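M3DLH protein (Halieaceae bacterium, PDB 7JKA) probably hydrolyses dienelactones or related esters as an alpha/beta hydrolase of the dienelactone hydrolase family, possibly with phosphotriesterase activity as well. Local coordinates at residues 48-53 and 212-217; 76-81 and 91-96; 102-107 and 134-139. All coordinates share one frame; numbering follows the deposited sequence.

Contact 1. Residues 48-53 and 212-217; sequences FPEAFG and AHSFTD
The carboxylates of E50 and D217 stand nearly perpendicular, their planes 89° apart, and the S214 hydroxyl donates to the first. S214 OG reaches E50 OE2 over 3.0 Å, and the acceptor uses its syn lone pair, the one turned inward toward OE1. E50 OE1 lies in the plane of the F52 ring, at the edge of that ring, so the carboxylate has a hydroxyl by one oxygen and an aromatic rim by the other.

The two acids bring like charges close, with E50 OE1 4.2 Å from D217 OD2. One water, donating at 2.7 Å to E50 OE1 and at 2.7 Å to D217 OD2, probably eases the repulsion. D217 OD1 looks elsewhere and accepts from the backbone N of A219.

Extended beyond CG, the E50 side chain spans the space between two loops whose nearest CA atoms, those of E50 and S214, are 8.7 Å apart. On the far loop, S214 opens a type I beta turn closed by D217 N to S214 O, which puts the S214 hydroxyl and the D217 carboxylate on the same turn, both on side chains that set out toward the glutamate. S214 OG lies beside its own backbone N (chi1 -61°), the rotation that aims it at E50.

H213 precedes this turn; its ND1 is bonded to D181 OD2, and its ring, like the E50 side chain, touches C132. C132, in a probable nucleophile elbow, together with H213 and D181 is consistent with the catalytic triad of dienelactone hydrolases, with E50 at its margin.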
loop_
_atom_site.group_PDB
_atom_site.type_symbol
_atom_site.label_atom_id
_atom_site.label_comp_id
_atom_site.label_asym_id
_atom_site.label_seq_id
_atom_site.Cartn_x
_atom_site.Cartn_y
_atom_site.Cartn_z
ATOM N N PHE A 48 1.745 -2.318 1.981
ATOM C CA PHE A 48 0.822 -3.426 1.805
ATOM C C PHE A 48 1.132 -4.146 0.505
ATOM O O PHE A 48 1.250 -3.501 -0.555
ATOM C CB PHE A 48 -0.621 -2.937 1.811
ATOM C CG PHE A 48 -1.070 -2.419 3.149
ATOM C CD1 PHE A 48 -1.298 -3.305 4.199
ATOM C CD2 PHE A 48 -1.219 -1.056 3.367
ATOM C CE1 PHE A 48 -1.700 -2.821 5.447
ATOM C CE2 PHE A 48 -1.615 -0.563 4.612
ATOM C CZ PHE A 48 -1.847 -1.436 5.649
ATOM N N PRO A 49 1.294 -5.456 0.553
ATOM C CA PRO A 49 1.707 -6.216 -0.627
ATOM C C PRO A 49 0.533 -6.477 -1.565
ATOM O O PRO A 49 -0.627 -6.192 -1.264
ATOM C CB PRO A 49 2.191 -7.539 -0.010
ATOM C CG PRO A 49 1.184 -7.735 1.147
ATOM C CD PRO A 49 1.059 -6.332 1.720
ATOM N N GLU A 50 0.848 -7.060 -2.728
ATOM C CA GLU A 50 -0.188 -7.658 -3.561
ATOM C C GLU A 50 -0.972 -8.716 -2.782
ATOM O O GLU A 50 -0.527 -9.131 -1.702
ATOM C CB GLU A 50 0.435 -8.259 -4.822
ATOM C CG GLU A 50 0.969 -7.205 -5.794
ATOM C CD GLU A 50 1.220 -7.796 -7.169
ATOM O OE1 GLU A 50 1.878 -8.849 -7.259
ATOM O OE2 GLU A 50 0.754 -7.224 -8.171
ATOM N N ALA A 51 -2.139 -9.140 -3.292
ATOM C CA ALA A 51 -3.016 -10.020 -2.517
ATOM C C ALA A 51 -2.423 -11.397 -2.287
ATOM O O ALA A 51 -2.943 -12.136 -1.440
ATOM C CB ALA A 51 -4.387 -10.163 -3.189
ATOM N N PHE A 52 -1.347 -11.765 -2.997
ATOM C CA PHE A 52 -0.619 -12.976 -2.634
ATOM C C PHE A 52 -0.234 -12.973 -1.158
ATOM O O PHE A 52 -0.183 -14.032 -0.532
ATOM C CB PHE A 52 0.652 -13.111 -3.470
ATOM C CG PHE A 52 0.413 -13.073 -4.941
ATOM C CD1 PHE A 52 -0.237 -14.114 -5.569
ATOM C CD2 PHE A 52 0.861 -11.998 -5.693
ATOM C CE1 PHE A 52 -0.458 -14.087 -6.940
ATOM C CE2 PHE A 52 0.647 -11.960 -7.055
ATOM C CZ PHE A 52 -0.014 -13.006 -7.680
ATOM N N GLY A 53 0.061 -11.808 -0.601
ATOM C CA GLY A 53 0.538 -11.653 0.759
ATOM C C GLY A 53 1.956 -11.119 0.804
ATOM O O GLY A 53 2.544 -10.735 -0.209
ATOM N N ALA A 212 0.180 -1.716 -17.590
ATOM C CA ALA A 212 -1.028 -2.464 -17.264
ATOM C C ALA A 212 -1.020 -2.817 -15.785
ATOM O O ALA A 212 -0.473 -2.062 -14.982
ATOM C CB ALA A 212 -1.136 -3.722 -18.131
ATOM N N HIS A 213 -1.592 -3.955 -15.405
ATOM C CA HIS A 213 -1.534 -4.356 -14.009
ATOM C C HIS A 213 -0.144 -4.878 -13.651
ATOM O O HIS A 213 0.613 -5.342 -14.511
ATOM C CB HIS A 213 -2.583 -5.428 -13.712
ATOM C CG HIS A 213 -3.039 -5.447 -12.285
ATOM N ND1 HIS A 213 -3.810 -4.444 -11.738
ATOM C CD2 HIS A 213 -2.838 -6.352 -11.299
ATOM C CE1 HIS A 213 -4.067 -4.730 -10.475
ATOM N NE2 HIS A 213 -3.487 -5.881 -10.184
ATOM N N SER A 214 0.193 -4.767 -12.364
ATOM C CA SER A 214 1.419 -5.329 -11.798
ATOM C C SER A 214 2.673 -4.739 -12.440
ATOM O O SER A 214 3.704 -5.414 -12.538
ATOM C CB SER A 214 1.421 -6.852 -11.904
ATOM O OG SER A 214 0.323 -7.355 -11.163
ATOM N N PHE A 215 2.605 -3.470 -12.845
ATOM C CA PHE A 215 3.720 -2.904 -13.594
ATOM C C PHE A 215 4.979 -2.727 -12.750
ATOM O O PHE A 215 6.050 -2.524 -13.322
ATOM C CB PHE A 215 3.313 -1.573 -14.248
ATOM C CG PHE A 215 2.878 -0.508 -13.290
ATOM C CD1 PHE A 215 3.809 0.170 -12.486
ATOM C CD2 PHE A 215 1.560 -0.099 -13.270
ATOM C CE1 PHE A 215 3.372 1.211 -11.651
ATOM C CE2 PHE A 215 1.112 0.917 -12.432
ATOM C CZ PHE A 215 2.015 1.581 -11.611
ATOM N N THR A 216 4.895 -2.836 -11.419
ATOM C CA THR A 216 6.092 -2.723 -10.589
ATOM C C THR A 216 6.803 -4.051 -10.364
ATOM O O THR A 216 7.873 -4.061 -9.741
ATOM C CB THR A 216 5.753 -2.145 -9.213
ATOM O OG1 THR A 216 4.869 -3.059 -8.538
ATOM C CG2 THR A 216 5.099 -0.784 -9.314
ATOM N N ASP A 217 6.270 -5.167 -10.854
ATOM C CA ASP A 217 6.829 -6.467 -10.502
ATOM C C ASP A 217 7.531 -7.088 -11.697
ATOM O O ASP A 217 6.857 -7.496 -12.658
ATOM C CB ASP A 217 5.732 -7.405 -9.997
ATOM C CG ASP A 217 6.288 -8.699 -9.423
ATOM O OD1 ASP A 217 7.522 -8.792 -9.232
ATOM O OD2 ASP A 217 5.493 -9.632 -9.171
HETATM O O HOH W 1 2.840 -9.658 -9.664
#

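Contact 2. Residues 76-81 and 91-96; sequences DLHGDG and RPRMEG
L77 and H78, the two residues that meet R93, belong to a bend gathered on D76 OD1, which accepts the backbone N-H of H78 and of G79, each over 3.0 Å. Both donors arrive from the same face of the carboxylate, tilted more than 40° from its plane, and the bond to H78 N makes an Asx turn. D76 OD2 takes G81 N in addition, so one aspartate holds three backbone N-H groups of the bend.

Across the contact R93 reads this bend with two N-H groups. NH1 donates to L77 O over 2.8 Å, lying in the carbonyl plane, and the oxygen in turn lies almost in the guanidinium plane. NE donates to H78 ND1 over 3.0 Å, less straight, with an N-H...acceptor angle of 152°. Bending at chi2 (65°) turns the arginine beyond CG toward both acceptors, and R93 CG itself lies 3.6 Å from H78 CE1. Because ND1 accepts, the ring is probably neutral and protonated at NE2, which bonds to A51 O. L77 CB lies over the rim of one face of the H78 imidazole. A methionine in place of R93 would probably leave L77 O and H78 ND1 without their donors and the imidazole relying on its NE2 bond.

The contact joins the loop that follows strand 71-74 to helix 90-98. The R93 and L77 side chains both touch L107 of helix 101-116, and L77 and M94 touch F133 of helix 133-143, so the loop is packed amid three successive helices, and D76 touches F28 of strand 27-35.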
loop_
_atom_site.group_PDB
_atom_site.type_symbol
_atom_site.label_atom_id
_atom_site.label_comp_id
_atom_site.label_asym_id
_atom_site.label_seq_id
_atom_site.Cartn_x
_atom_site.Cartn_y
_atom_site.Cartn_z
ATOM N N ASP A 76 1.551 -8.081 6.652
ATOM C CA ASP A 76 0.991 -9.403 6.389
ATOM C C ASP A 76 -0.517 -9.252 6.163
ATOM O O ASP A 76 -1.219 -8.752 7.044
ATOM C CB ASP A 76 1.320 -10.268 7.610
ATOM C CG ASP A 76 0.696 -11.661 7.588
ATOM O OD1 ASP A 76 0.055 -12.066 6.598
ATOM O OD2 ASP A 76 0.886 -12.362 8.606
ATOM N N LEU A 77 -1.021 -9.680 4.991
ATOM C CA LEU A 77 -2.444 -9.517 4.710
ATOM C C LEU A 77 -3.304 -10.641 5.257
ATOM O O LEU A 77 -4.526 -10.464 5.366
ATOM C CB LEU A 77 -2.699 -9.448 3.203
ATOM C CG LEU A 77 -2.150 -8.222 2.472
ATOM C CD1 LEU A 77 -2.417 -8.377 0.981
ATOM C CD2 LEU A 77 -2.793 -6.937 3.028
ATOM N N HIS A 78 -2.723 -11.803 5.556
ATOM C CA HIS A 78 -3.517 -13.015 5.724
ATOM C C HIS A 78 -3.393 -13.657 7.085
ATOM O O HIS A 78 -4.313 -14.382 7.503
ATOM C CB HIS A 78 -3.123 -14.053 4.670
ATOM C CG HIS A 78 -3.204 -13.518 3.281
ATOM N ND1 HIS A 78 -4.312 -12.839 2.817
ATOM C CD2 HIS A 78 -2.314 -13.533 2.261
ATOM C CE1 HIS A 78 -4.103 -12.464 1.567
ATOM N NE2 HIS A 78 -2.903 -12.886 1.202
ATOM N N GLY A 79 -2.298 -13.433 7.766
ATOM C CA GLY A 79 -2.023 -14.028 9.052
ATOM C C GLY A 79 -0.923 -15.062 8.942
ATOM O O GLY A 79 -0.810 -15.785 7.945
ATOM N N ASP A 80 -0.118 -15.152 9.999
ATOM C CA ASP A 80 0.975 -16.116 10.113
ATOM C C ASP A 80 1.924 -16.035 8.924
ATOM O O ASP A 80 2.586 -17.027 8.587
ATOM C CB ASP A 80 0.427 -17.536 10.272
ATOM C CG ASP A 80 -0.355 -17.710 11.561
ATOM O OD1 ASP A 80 0.103 -17.206 12.604
ATOM O OD2 ASP A 80 -1.403 -18.380 11.521
ATOM N N GLY A 81 1.980 -14.872 8.280
ATOM C CA GLY A 81 2.854 -14.695 7.133
ATOM C C GLY A 81 2.449 -15.495 5.918
ATOM O O GLY A 81 3.267 -15.699 5.018
ATOM N N ARG A 91 -9.098 -14.666 -5.267
ATOM C CA ARG A 91 -10.387 -13.979 -5.319
ATOM C C ARG A 91 -11.251 -14.263 -4.094
ATOM O O ARG A 91 -11.822 -13.311 -3.540
ATOM C CB ARG A 91 -11.095 -14.340 -6.634
ATOM C CG ARG A 91 -12.521 -13.839 -6.731
ATOM C CD ARG A 91 -13.288 -14.518 -7.867
ATOM N NE ARG A 91 -13.263 -15.978 -7.765
ATOM C CZ ARG A 91 -13.942 -16.683 -6.863
ATOM N NH1 ARG A 91 -13.855 -18.007 -6.856
ATOM N NH2 ARG A 91 -14.699 -16.072 -5.961
ATOM N N PRO A 92 -11.393 -15.502 -3.612
ATOM C CA PRO A 92 -12.175 -15.687 -2.373
ATOM C C PRO A 92 -11.662 -14.872 -1.201
ATOM O O PRO A 92 -12.465 -14.340 -0.421
ATOM C CB PRO A 92 -12.061 -17.198 -2.120
ATOM C CG PRO A 92 -11.928 -17.772 -3.502
ATOM C CD PRO A 92 -11.078 -16.791 -4.254
ATOM N N ARG A 93 -10.339 -14.759 -1.048
ATOM C CA ARG A 93 -9.784 -13.962 0.040
ATOM C C ARG A 93 -10.107 -12.489 -0.156
ATOM O O ARG A 93 -10.588 -11.830 0.765
ATOM C CB ARG A 93 -8.273 -14.186 0.130
ATOM C CG ARG A 93 -7.553 -13.300 1.147
ATOM C CD ARG A 93 -7.991 -13.606 2.572
ATOM N NE ARG A 93 -7.264 -12.804 3.566
ATOM C CZ ARG A 93 -7.769 -12.470 4.757
ATOM N NH1 ARG A 93 -7.050 -11.737 5.608
ATOM N NH2 ARG A 93 -8.994 -12.831 5.089
ATOM N N MET A 94 -9.871 -11.960 -1.363
ATOM C CA MET A 94 -10.166 -10.555 -1.615
ATOM C C MET A 94 -11.645 -10.270 -1.446
ATOM O O MET A 94 -12.023 -9.280 -0.818
ATOM C CB MET A 94 -9.710 -10.163 -3.033
ATOM C CG MET A 94 -8.208 -10.339 -3.223
ATOM S SD MET A 94 -7.612 -10.062 -4.926
ATOM C CE MET A 94 -8.373 -8.503 -5.369
ATOM N N GLU A 95 -12.500 -11.136 -1.979
ATOM C CA GLU A 95 -13.929 -10.868 -1.860
ATOM C C GLU A 95 -14.390 -10.977 -0.417
ATOM O O GLU A 95 -15.296 -10.249 -0.006
ATOM C CB GLU A 95 -14.724 -11.799 -2.781
ATOM C CG GLU A 95 -14.488 -11.441 -4.253
ATOM C CD GLU A 95 -15.299 -12.291 -5.198
ATOM O OE1 GLU A 95 -15.987 -13.216 -4.712
ATOM O OE2 GLU A 95 -15.241 -12.033 -6.423
ATOM N N GLY A 96 -13.775 -11.857 0.377
ATOM C CA GLY A 96 -14.142 -11.916 1.778
ATOM C C GLY A 96 -13.827 -10.619 2.486
ATOM O O GLY A 96 -14.579 -10.170 3.350
#

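Contact 3. Residues 102-107 and 134-139; sequences AAWRAL and GGTTAL
Between residues 102-107 and 134-139 the CA atoms come nearest at W104 and T137, 7.5 Å apart. The first segment lies on helix 101-116 and the second on helix 133-143, which follows the probable nucleophile elbow of the alpha/beta hydrolase fold, with G134 belonging to that pattern; the contact therefore packs a neighbouring helix against the one that leaves the elbow.

W104 does most of the bridging. With CG turned anti to the backbone N (chi1 -170°), the indole reaches across and presents its edge to the opposite helix. NE1 donates to T137 OG1 over 2.9 Å, nearly straight at 165°, and the oxygen lies only 7° out of the indole plane. This bond helps to fix the turn of the indole about its CB-CG bond.

T137 OG1 serves two roles. It accepts from the indole and is also bonded to F133 O one turn back in its own helix; since that carbonyl can only accept, the hydroxyl proton points there and a lone pair is left for W104. The buried hydroxyl is thus occupied in both directions. Its methyl CG2 stands beside the same nitrogen, 3.7 Å from W104 NE1.

Two aromatic rings also meet the indole: F133, nearly parallel to it, and F98 of helix 90-98, strongly inclined. T136 divides its branches between two tasks. OG1 turns to G157 O in a loop, whereas the methyl takes the six-membered end of the indole at its edge, T136 CG2 lying 3.5 Å from W104 CH2.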
loop_
_atom_site.group_PDB
_atom_site.type_symbol
_atom_site.label_atom_id
_atom_site.label_comp_id
_atom_site.label_asym_id
_atom_site.label_seq_id
_atom_site.Cartn_x
_atom_site.Cartn_y
_atom_site.Cartn_z
ATOM N N ALA A 102 -14.828 -3.965 7.912
ATOM C CA ALA A 102 -14.316 -3.796 9.272
ATOM C C ALA A 102 -13.112 -4.690 9.526
ATOM O O ALA A 102 -12.112 -4.242 10.101
ATOM C CB ALA A 102 -15.418 -4.084 10.293
ATOM N N ALA A 103 -13.179 -5.952 9.096
ATOM C CA ALA A 103 -12.046 -6.853 9.309
ATOM C C ALA A 103 -10.862 -6.445 8.445
ATOM O O ALA A 103 -9.702 -6.526 8.872
ATOM C CB ALA A 103 -12.453 -8.295 9.004
ATOM N N TRP A 104 -11.150 -6.006 7.222
ATOM C CA TRP A 104 -10.113 -5.533 6.325
ATOM C C TRP A 104 -9.410 -4.327 6.919
ATOM O O TRP A 104 -8.182 -4.266 6.948
ATOM C CB TRP A 104 -10.778 -5.209 4.994
ATOM C CG TRP A 104 -9.900 -4.915 3.824
ATOM C CD1 TRP A 104 -8.563 -5.047 3.731
ATOM C CD2 TRP A 104 -10.358 -4.419 2.566
ATOM N NE1 TRP A 104 -8.135 -4.645 2.470
ATOM C CE2 TRP A 104 -9.236 -4.282 1.736
ATOM C CE3 TRP A 104 -11.624 -4.104 2.065
ATOM C CZ2 TRP A 104 -9.332 -3.800 0.418
ATOM C CZ3 TRP A 104 -11.728 -3.646 0.760
ATOM C CH2 TRP A 104 -10.595 -3.509 -0.045
ATOM N N ARG A 105 -10.188 -3.368 7.420
ATOM C CA ARG A 105 -9.578 -2.174 7.996
ATOM C C ARG A 105 -8.849 -2.499 9.285
ATOM O O ARG A 105 -7.831 -1.875 9.577
ATOM C CB ARG A 105 -10.643 -1.108 8.221
ATOM C CG ARG A 105 -11.115 -0.537 6.889
ATOM C CD ARG A 105 -12.407 0.234 6.979
ATOM N NE ARG A 105 -12.805 0.654 5.630
ATOM C CZ ARG A 105 -13.567 1.704 5.351
ATOM N NH1 ARG A 105 -14.012 2.492 6.326
ATOM N NH2 ARG A 105 -13.848 1.987 4.073
ATOM N N ALA A 106 -9.312 -3.507 10.025
ATOM C CA ALA A 106 -8.651 -3.862 11.275
ATOM C C ALA A 106 -7.262 -4.435 11.041
ATOM O O ALA A 106 -6.338 -4.139 11.811
ATOM C CB ALA A 106 -9.508 -4.857 12.047
ATOM N N LEU A 107 -7.092 -5.288 10.024
ATOM C CA LEU A 107 -5.752 -5.803 9.758
ATOM C C LEU A 107 -4.841 -4.704 9.209
ATOM O O LEU A 107 -3.625 -4.740 9.425
ATOM C CB LEU A 107 -5.811 -7.021 8.822
ATOM C CG LEU A 107 -6.147 -6.900 7.337
ATOM C CD1 LEU A 107 -4.950 -6.445 6.521
ATOM C CD2 LEU A 107 -6.699 -8.275 6.854
ATOM N N GLY A 134 -3.009 -4.564 -2.184
ATOM C CA GLY A 134 -2.380 -3.772 -1.127
ATOM C C GLY A 134 -2.634 -2.282 -1.243
ATOM O O GLY A 134 -2.751 -1.581 -0.226
ATOM N N GLY A 135 -2.722 -1.769 -2.471
ATOM C CA GLY A 135 -3.072 -0.368 -2.644
ATOM C C GLY A 135 -4.511 -0.115 -2.252
ATOM O O GLY A 135 -4.822 0.896 -1.613
ATOM N N THR A 136 -5.410 -1.010 -2.668
ATOM C CA THR A 136 -6.792 -0.908 -2.236
ATOM C C THR A 136 -6.847 -0.887 -0.714
ATOM O O THR A 136 -7.600 -0.109 -0.121
ATOM C CB THR A 136 -7.586 -2.092 -2.796
ATOM O OG1 THR A 136 -7.204 -2.344 -4.163
ATOM C CG2 THR A 136 -9.088 -1.831 -2.672
ATOM N N THR A 137 -6.023 -1.729 -0.078
ATOM C CA THR A 137 -5.950 -1.807 1.381
ATOM C C THR A 137 -5.477 -0.489 1.978
ATOM O O THR A 137 -6.034 -0.019 2.978
ATOM C CB THR A 137 -5.005 -2.950 1.785
ATOM O OG1 THR A 137 -5.530 -4.182 1.277
ATOM C CG2 THR A 137 -4.922 -3.093 3.300
ATOM N N ALA A 138 -4.451 0.122 1.372
ATOM C CA ALA A 138 -3.973 1.411 1.860
ATOM C C ALA A 138 -5.075 2.473 1.826
ATOM O O ALA A 138 -5.184 3.296 2.745
ATOM C CB ALA A 138 -2.744 1.836 1.052
ATOM N N LEU A 139 -5.900 2.473 0.772
ATOM C CA LEU A 139 -7.007 3.422 0.693
ATOM C C LEU A 139 -8.096 3.103 1.710
ATOM O O LEU A 139 -8.744 4.024 2.226
ATOM C CB LEU A 139 -7.574 3.450 -0.730
ATOM C CG LEU A 139 -6.660 4.169 -1.737
ATOM C CD1 LEU A 139 -7.236 4.030 -3.156
ATOM C CD2 LEU A 139 -6.497 5.635 -1.337
#

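Overall arrangement
All three contacts are buried, but they differ in depth and chemistry. Contact 3 lies nearest the centre of the chain, about 9 Å between centres, and contact 2 farthest, about 14 Å, where its arginine is partly exposed. Contact 1 is wholly polar and joins two loops at the probable active site; contact 2 ties a loop to a helix through an arginine; contact 3 combines one polar bond with hydrocarbon packing between helices. They share neighbours: F48 of contact 1 packs on G134 and T137 of contact 3, and the loop after strand 42-48, which carries E50, is also where contact 2 meets contact 1.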